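Local structure of minor capsid protein VP1 (5US7) at residues A[201-204]-A[210-213]. The protein assembles as 60 copies into the T=1 icosahedral capsid of human bocavirus 3 and, as its minor form VP1, carries a phospholipase A2-like N-terminal region. Residues are numbered along the deposited sequence; the frame is centred on the assembly and turned at random.
Sequences AEME and EKAI
E210, in the first turn of helix 210-215, runs alongside the backbone of A201, its CB and CG against A201 N, toward E204 N, and makes the one, weak, hydrogen bond between the loop segment 201-204 and helix segment 210-213. Both segments belong to an excursion of the parvovirus jelly-roll coat protein, between strands 185-190 and 228-230. The chain folds back within five intervening residues, bringing the CA atoms of A201 and E210 to 4.0 Å.

The polar evidence is modest. E204 N donates to E210 OE1 at 3.3 Å with an N-H...O angle of 150°, a weak hydrogen bond. The E210 chain is extended beyond CG, which carries the carboxylate past A201 to this amide, with OE1 also beside CA and CB of M203. The peptide bond between E202 and M203 is modelled as cis.

The two like-charged carboxylates of E202 and E210 would probably repel if both are ionised. E202 OE1 lies 3.7 Å from E210 OE2, and the two carboxylate planes are 61° apart, so the groups meet at a steep angle instead of stacking flat. With E199 close to the other oxygen of E202, this cluster of acids might raise their pKa values.

Apolar contacts complete the joint. A201 CB lies against the first turn, 3.4 Å from E210 O, meets I213 CG2 at 4.0 Å, and also touches A214. M203 extends its side chain to the helix backbone at K211, and I501 of a neighbouring subunit packs on M203 as well; L499 of that subunit meets K211. The contact therefore sits at a subunit interface. In M203 a chi1 of 72° with an extended chi2 brings SD to 3.6 Å from K211 CB; the bend at chi3 then turns CE toward K211 CA, at 3.9 Å.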
loop_
_atom_site.group_PDB
_atom_site.type_symbol
_atom_site.label_atom_id
_atom_site.label_comp_id
_atom_site.label_asym_id
_atom_site.label_seq_id
_atom_site.Cartn_x
_atom_site.Cartn_y
_atom_site.Cartn_z
ATOM N N ALA A 201 116.840 -22.291 15.332
ATOM C CA ALA A 201 116.690 -21.417 16.497
ATOM C C ALA A 201 117.192 -22.041 17.786
ATOM O O ALA A 201 116.528 -21.951 18.822
ATOM C CB ALA A 201 115.239 -20.990 16.700
ATOM N N GLU A 202 118.355 -22.682 17.725
ATOM C CA GLU A 202 119.072 -23.059 18.934
ATOM C C GLU A 202 119.219 -21.836 19.860
ATOM O O GLU A 202 118.797 -21.923 21.010
ATOM C CB GLU A 202 120.439 -23.672 18.603
ATOM C CG GLU A 202 120.434 -24.987 17.873
ATOM C CD GLU A 202 121.825 -25.340 17.401
ATOM O OE1 GLU A 202 122.672 -24.428 17.348
ATOM O OE2 GLU A 202 122.093 -26.519 17.125
ATOM N N MET A 203 119.797 -20.705 19.426
ATOM C CA MET A 203 120.591 -20.532 18.208
ATOM C C MET A 203 122.041 -20.434 18.657
ATOM O O MET A 203 122.318 -19.922 19.741
ATOM C CB MET A 203 120.179 -19.289 17.425
ATOM C CG MET A 203 120.582 -17.991 18.085
ATOM S SD MET A 203 119.780 -16.567 17.352
ATOM C CE MET A 203 118.260 -16.561 18.286
ATOM N N GLU A 204 122.972 -20.933 17.852
ATOM C CA GLU A 204 124.372 -20.985 18.245
ATOM C C GLU A 204 125.227 -20.172 17.287
ATOM O O GLU A 204 125.194 -20.397 16.072
ATOM C CB GLU A 204 124.877 -22.426 18.315
ATOM C CG GLU A 204 126.333 -22.529 18.740
ATOM C CD GLU A 204 126.589 -21.991 20.139
ATOM O OE1 GLU A 204 125.623 -21.803 20.910
ATOM O OE2 GLU A 204 127.767 -21.739 20.466
ATOM N N GLU A 210 118.513 -19.277 11.863
ATOM C CA GLU A 210 117.971 -19.643 13.165
ATOM C C GLU A 210 117.423 -18.428 13.901
ATOM O O GLU A 210 116.408 -18.524 14.599
ATOM C CB GLU A 210 119.031 -20.349 14.009
ATOM C CG GLU A 210 119.333 -21.779 13.586
ATOM C CD GLU A 210 120.331 -22.453 14.506
ATOM O OE1 GLU A 210 120.977 -21.740 15.297
ATOM O OE2 GLU A 210 120.447 -23.695 14.470
ATOM N N LYS A 211 118.075 -17.273 13.759
ATOM C CA LYS A 211 117.592 -16.083 14.450
ATOM C C LYS A 211 116.248 -15.633 13.901
ATOM O O LYS A 211 115.376 -15.204 14.662
ATOM C CB LYS A 211 118.610 -14.955 14.348
ATOM C CG LYS A 211 118.191 -13.709 15.101
ATOM C CD LYS A 211 119.300 -12.683 15.134
ATOM C CE LYS A 211 118.862 -11.436 15.872
ATOM N NZ LYS A 211 117.859 -10.666 15.097
ATOM N N ALA A 212 116.059 -15.718 12.587
ATOM C CA ALA A 212 114.751 -15.416 12.023
ATOM C C ALA A 212 113.718 -16.448 12.439
ATOM O O ALA A 212 112.541 -16.115 12.599
ATOM C CB ALA A 212 114.838 -15.338 10.504
ATOM N N ILE A 213 114.131 -17.703 12.612
ATOM C CA ILE A 213 113.206 -18.724 13.085
ATOM C C ILE A 213 112.929 -18.549 14.568
ATOM O O ILE A 213 111.824 -18.827 15.035
ATOM C CB ILE A 213 113.757 -20.125 12.772
ATOM C CG1 ILE A 213 113.799 -20.355 11.266
ATOM C CG2 ILE A 213 112.916 -21.195 13.424
ATOM C CD1 ILE A 213 114.513 -21.626 10.868
#